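Local structure of D-3-phosphoglycerate dehydrogenase-related protein (Vibrio cholerae, 4S1V) at the interface of chains A and B and the interface of chains A and C. The protein acts as a phosphoglycerate oxidoreductase of the D-isomer-specific 2-hydroxyacid dehydrogenase family, probably using a nicotinamide cofactor held by its Rossmann fold. Sequence-based numbering; all coordinates share one arbitrary frame. Chains: chain A/B/C, D-3-phosphoglycerate dehydrogenase-related protein.

Two kinds of junction join copies of this dehydrogenase in the deposited four-copy assembly. Contacts 1 and 3 belong to the A-B interface, which is not an exact two-fold; the centres of their C-alpha atoms lie about 11 Å apart, and B:Tyr249 of helix 247-254 serves both. Together they set strand 27-30 of chain A and the loop after it against that helix. Contact 2 belongs to the two-fold A-C interface; its C-alpha centre is about 40 Å from that of contact 1 and about 47 Å from that of contact 3. The A-C pairing is probably the dimer usual in this family, whereas the A-B one may reflect crystal packing.

Contact 1: the interface of chains A and B. Residues chain A 31-33; chain B 249, 253, 273, 276, 279-280.
A:Phe31 and B:Tyr249 supply the apolar part of this patch: CD1 and CE1 of the A:Phe31 ring rest beside CE2 of B:Tyr249, with CD1 to CE2 at 3.5 Å. The tyrosine ring is itself held between two groups of its own chain, CB of B:Pro276 over one face and CB of B:Gln253 over the other, both toward the rim. Its CG lies opposite the backbone N (chi1 170°), which carries the phenol OH out to the backbone of A:Phe31 and A:Asn32.

Water mediates the polar part. Water 2 lies 2.9 Å from OH of B:Tyr249 and takes a nearly straight bond from the backbone N of A:Asn32, at 3.0 Å. It also meets OD1 of the same asparagine, whose amide stands 79° from the tyrosine ring plane. Water 1 joins the carboxylate OD2 of A:Asp33, 2.9 Å away, to the hydroxyl OG of B:Ser279, at 2.8 Å.

Close packing completes the patch, as OD1 of A:Asn32 comes 3.3 Å from CB of B:Ser279. In the fold, the chain A loop following strand 27-30 lies against helix 247-254 and the short 3-10 helix 276-279 of chain B.

Contact 2: the interface of chains A and C. Residues chain A 119, 121; chain C 105, 108-109, 289-290, 292-293.
Helix 104-118 of the D-2-hydroxyacid dehydrogenase fold and the loop leading into helix 294-313, both in chain C, form a cleft that receives A:Arg119 from the turn between helices 104-118 and 121-130 of chain A. Here an arginine reads backbone carbonyls on two separate segments. Its NH1 gives a hydrogen bond of 2.9 Å to the carbonyl O of C:Ala105, fairly straight at 166°, with the donor tilted 34° from the carbonyl plane. NH2 donates to O of C:Gly290, also at 2.9 Å, but this time the donor stands well above the carbonyl plane. Both acceptors lie close to the plane of the guanidinium, so the two bonds fix its rotation. The O of C:Leu289 lies at the same edge, though no N-H points to it.

The faces of the guanidinium are covered by aliphatic groups. C:Leu109 CD2 lies over one face, toward the rim, and CB of C:Glu293 over the other, 3.8 Å from NH2. The arginine chain reaches this slot through bends at chi2 (-59°) and chi3. The carboxylate OE1 of C:Glu108, 5.0 Å from NH1 of A:Arg119, is not in contact with it, though the opposite charges may give a weak long-range attraction.

Beside the cleft, the CD1 methyl of A:Leu121 packs on CD1 of C:Leu289 at 3.7 Å. It also approaches CD2 of C:Leu109, 4.1 Å away. Because the interface is two-fold, the same arrangement recurs with the chains exchanged.

Contact 3: the interface of chains A and B. Residues chain A 27-29; chain B 222, 249-250.
B:Lys222 reaches A:Asp27 from the start of helix 222-226, in the NAD-binding Rossmann domain of this D-2-hydroxyacid dehydrogenase, toward strand 27-30 of chain A. From CB and CG the lysine runs out almost fully extended; with chi1 at -174° and the later torsions near anti as well, the chain is long enough to carry its ammonium group from the helix to the strand. CD is the first atom to near the aspartate, 3.9 Å from its OD1, and CE follows at 3.6 Å. At the tip, NZ forms a salt bridge with the carboxylate OD1 of A:Asp27, approaching on the syn lone pair, the side of the other oxygen. The modelled separation of 2.5 Å between NZ and OD1 is very short.

The same ammonium group also donates to the hydroxyl OG of B:Ser250, 3.0 Å from NZ. That OG is in turn paired with OG1 of A:Thr29, at 2.8 Å, the direction of this bond being undecided. Lysine and threonine thus both hold the serine hydroxyl, and a polar chain runs from carboxylate to threonine across the interface. Beside it, the methyl CG2 of A:Thr29 packs against CB of B:Ser250 at 3.9 Å. The same methyl meets the edge of the B:Tyr249 ring in its plane, 4.0 Å from CE2.

Contact 1: the interface of chains A and B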
# COMPACT_ATOMS: atom_id res chain seq x y z
N PHE A 31 9.48 -18.35 0.69
CA PHE A 31 10.08 -17.22 -0.02
C PHE A 31 9.03 -16.44 -0.80
O PHE A 31 8.06 -17.01 -1.29
CB PHE A 31 11.22 -17.68 -0.93
CG PHE A 31 12.40 -18.25 -0.18
CD1 PHE A 31 13.21 -17.42 0.60
CD2 PHE A 31 12.70 -19.60 -0.25
CE1 PHE A 31 14.30 -17.94 1.29
CE2 PHE A 31 13.77 -20.13 0.45
CZ PHE A 31 14.58 -19.29 1.21
N ASN A 32 9.21 -15.12 -0.88
CA ASN A 32 8.19 -14.26 -1.47
C ASN A 32 8.70 -13.30 -2.54
O ASN A 32 7.96 -12.40 -2.97
CB ASN A 32 7.46 -13.49 -0.38
CG ASN A 32 8.35 -12.51 0.35
OD1 ASN A 32 9.47 -12.22 -0.08
ND2 ASN A 32 7.87 -12.02 1.47
N ASP A 33 9.95 -13.49 -2.97
CA ASP A 33 10.55 -12.63 -3.98
C ASP A 33 10.82 -13.44 -5.25
O ASP A 33 10.41 -14.59 -5.34
CB ASP A 33 11.83 -11.96 -3.44
CG ASP A 33 12.95 -12.96 -3.15
OD1 ASP A 33 12.68 -14.18 -3.02
OD2 ASP A 33 14.12 -12.51 -3.03
N TYR B 249 15.40 -14.38 8.23
CA TYR B 249 14.38 -14.25 7.19
C TYR B 249 13.22 -15.22 7.41
O TYR B 249 12.06 -14.82 7.39
CB TYR B 249 14.93 -14.43 5.76
CG TYR B 249 13.77 -14.51 4.78
CD1 TYR B 249 13.11 -13.35 4.37
CD2 TYR B 249 13.28 -15.75 4.35
CE1 TYR B 249 12.03 -13.42 3.52
CE2 TYR B 249 12.17 -15.82 3.51
CZ TYR B 249 11.55 -14.65 3.10
OH TYR B 249 10.47 -14.69 2.26
N GLN B 253 9.44 -13.71 8.17
CA GLN B 253 8.42 -13.99 7.16
C GLN B 253 7.23 -14.71 7.80
O GLN B 253 6.09 -14.39 7.52
CB GLN B 253 9.00 -14.80 5.99
CG GLN B 253 8.07 -15.88 5.43
CD GLN B 253 7.01 -15.32 4.53
OE1 GLN B 253 5.90 -15.86 4.43
NE2 GLN B 253 7.34 -14.23 3.85
N ASN B 273 15.52 -8.90 -4.47
CA ASN B 273 15.40 -10.15 -5.23
C ASN B 273 16.58 -11.11 -5.10
O ASN B 273 16.68 -12.11 -5.82
CB ASN B 273 14.92 -9.89 -6.67
CG ASN B 273 13.47 -9.43 -6.71
OD1 ASN B 273 12.59 -10.05 -6.10
ND2 ASN B 273 13.22 -8.35 -7.43
N PRO B 276 16.79 -11.89 0.79
CA PRO B 276 15.35 -12.06 1.07
C PRO B 276 14.79 -11.08 2.11
O PRO B 276 13.61 -10.75 2.06
CB PRO B 276 15.25 -13.50 1.57
CG PRO B 276 16.63 -13.86 2.04
CD PRO B 276 17.58 -13.07 1.19
N SER B 279 12.49 -7.95 1.24
CA SER B 279 11.10 -8.09 0.81
C SER B 279 10.09 -8.27 1.94
O SER B 279 8.98 -8.71 1.69
CB SER B 279 10.97 -9.25 -0.18
OG SER B 279 11.79 -9.04 -1.31
N LEU B 280 10.46 -7.91 3.17
CA LEU B 280 9.53 -8.03 4.30
C LEU B 280 9.18 -6.67 4.88
O LEU B 280 10.08 -5.92 5.28
CB LEU B 280 10.10 -8.95 5.39
CG LEU B 280 10.34 -10.42 5.05
CD1 LEU B 280 10.94 -11.12 6.26
CD2 LEU B 280 9.06 -11.13 4.63
O HOH W 1 14.46 -9.89 -1.73
O HOH W 2 11.86 -13.93 -0.13

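Contact 2: the interface of chains A and C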
# COMPACT_ATOMS: atom_id res chain seq x y z
N ARG A 119 -16.01 -2.26 -19.72
CA ARG A 119 -16.73 -1.20 -19.01
C ARG A 119 -15.80 -0.14 -18.39
O ARG A 119 -16.26 0.71 -17.60
CB ARG A 119 -17.67 -1.80 -17.95
CG ARG A 119 -18.77 -2.71 -18.49
CD ARG A 119 -19.69 -2.01 -19.47
NE ARG A 119 -20.59 -1.06 -18.81
CZ ARG A 119 -21.83 -1.36 -18.43
NH1 ARG A 119 -22.34 -2.57 -18.63
NH2 ARG A 119 -22.57 -0.43 -17.83
N LEU A 121 -13.69 -0.23 -16.08
CA LEU A 121 -13.93 -0.25 -14.63
C LEU A 121 -12.77 0.29 -13.79
O LEU A 121 -12.99 1.15 -12.93
CB LEU A 121 -14.38 -1.64 -14.16
CG LEU A 121 -15.24 -1.70 -12.89
CD1 LEU A 121 -16.56 -0.95 -13.06
CD2 LEU A 121 -15.51 -3.14 -12.48
N ALA C 105 -27.22 -3.78 -20.01
CA ALA C 105 -26.02 -3.10 -19.50
C ALA C 105 -25.89 -3.14 -17.97
O ALA C 105 -24.82 -3.48 -17.47
CB ALA C 105 -25.94 -1.67 -20.01
N GLU C 108 -24.92 -6.73 -16.83
CA GLU C 108 -23.49 -6.95 -17.10
C GLU C 108 -22.60 -6.15 -16.14
O GLU C 108 -21.57 -6.66 -15.69
CB GLU C 108 -23.14 -6.64 -18.56
CG GLU C 108 -23.44 -7.80 -19.50
CD GLU C 108 -23.09 -7.53 -20.96
OE1 GLU C 108 -22.09 -6.83 -21.25
OE2 GLU C 108 -23.83 -8.05 -21.83
N LEU C 109 -22.98 -4.91 -15.84
CA LEU C 109 -22.20 -4.07 -14.93
C LEU C 109 -22.21 -4.65 -13.52
O LEU C 109 -21.17 -4.71 -12.86
CB LEU C 109 -22.71 -2.62 -14.94
CG LEU C 109 -21.93 -1.54 -14.15
CD1 LEU C 109 -22.21 -1.58 -12.65
CD2 LEU C 109 -20.43 -1.56 -14.42
N LEU C 289 -22.47 3.22 -12.78
CA LEU C 289 -22.17 2.86 -14.17
C LEU C 289 -23.22 1.97 -14.84
O LEU C 289 -23.22 1.86 -16.07
CB LEU C 289 -20.81 2.17 -14.25
CG LEU C 289 -19.57 3.00 -13.91
CD1 LEU C 289 -18.33 2.14 -14.02
CD2 LEU C 289 -19.45 4.21 -14.84
N GLY C 290 -24.09 1.35 -14.05
CA GLY C 290 -25.03 0.35 -14.56
C GLY C 290 -25.56 0.65 -15.95
O GLY C 290 -25.32 -0.11 -16.90
N VAL C 292 -24.76 3.21 -17.87
CA VAL C 292 -23.86 4.10 -18.60
C VAL C 292 -22.99 3.27 -19.56
O VAL C 292 -21.93 2.75 -19.18
CB VAL C 292 -23.00 4.96 -17.64
CG1 VAL C 292 -22.19 5.99 -18.41
CG2 VAL C 292 -23.90 5.66 -16.62
N GLU C 293 -23.46 3.17 -20.79
CA GLU C 293 -22.97 2.19 -21.74
C GLU C 293 -23.48 2.59 -23.14
O GLU C 293 -24.54 3.20 -23.25
CB GLU C 293 -23.46 0.79 -21.32
CG GLU C 293 -22.95 -0.38 -22.15
CD GLU C 293 -23.76 -0.56 -23.43
OE1 GLU C 293 -25.00 -0.38 -23.40
OE2 GLU C 293 -23.15 -0.86 -24.48

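Contact 3: the interface of chains A and B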
# COMPACT_ATOMS: atom_id res chain seq x y z
N ASP A 27 10.29 -27.96 9.11
CA ASP A 27 10.99 -26.71 9.24
C ASP A 27 10.84 -25.94 7.93
O ASP A 27 11.62 -26.13 6.98
CB ASP A 27 12.46 -26.97 9.58
CG ASP A 27 13.24 -25.70 9.90
OD1 ASP A 27 12.65 -24.60 9.99
OD2 ASP A 27 14.46 -25.80 10.08
N VAL A 28 9.84 -25.07 7.89
CA VAL A 28 9.37 -24.46 6.64
C VAL A 28 9.82 -23.01 6.47
O VAL A 28 9.64 -22.18 7.37
CB VAL A 28 7.81 -24.52 6.54
CG1 VAL A 28 7.33 -24.04 5.17
CG2 VAL A 28 7.31 -25.94 6.81
N THR A 29 10.42 -22.72 5.32
CA THR A 29 10.70 -21.35 4.93
C THR A 29 9.89 -21.02 3.67
O THR A 29 9.93 -21.77 2.69
CB THR A 29 12.21 -21.13 4.69
OG1 THR A 29 12.92 -21.40 5.90
CG2 THR A 29 12.48 -19.69 4.27
N LYS B 222 18.17 -20.32 15.06
CA LYS B 222 16.76 -20.16 14.73
C LYS B 222 15.88 -20.39 15.96
O LYS B 222 14.88 -19.70 16.16
CB LYS B 222 16.34 -21.11 13.59
CG LYS B 222 14.92 -20.89 13.10
CD LYS B 222 14.56 -21.84 11.97
CE LYS B 222 13.36 -21.33 11.19
NZ LYS B 222 13.15 -22.13 9.95
N TYR B 249 15.40 -14.38 8.23
CA TYR B 249 14.38 -14.25 7.19
C TYR B 249 13.22 -15.22 7.41
O TYR B 249 12.06 -14.82 7.39
CB TYR B 249 14.93 -14.43 5.76
CG TYR B 249 13.77 -14.51 4.78
CD1 TYR B 249 13.11 -13.35 4.37
CD2 TYR B 249 13.28 -15.75 4.35
CE1 TYR B 249 12.03 -13.42 3.52
CE2 TYR B 249 12.17 -15.82 3.51
CZ TYR B 249 11.55 -14.65 3.10
OH TYR B 249 10.47 -14.69 2.26
N SER B 250 13.55 -16.49 7.63
CA SER B 250 12.54 -17.52 7.80
C SER B 250 11.56 -17.15 8.92
O SER B 250 10.35 -17.28 8.75
CB SER B 250 13.19 -18.88 8.07
OG SER B 250 12.22 -19.91 8.15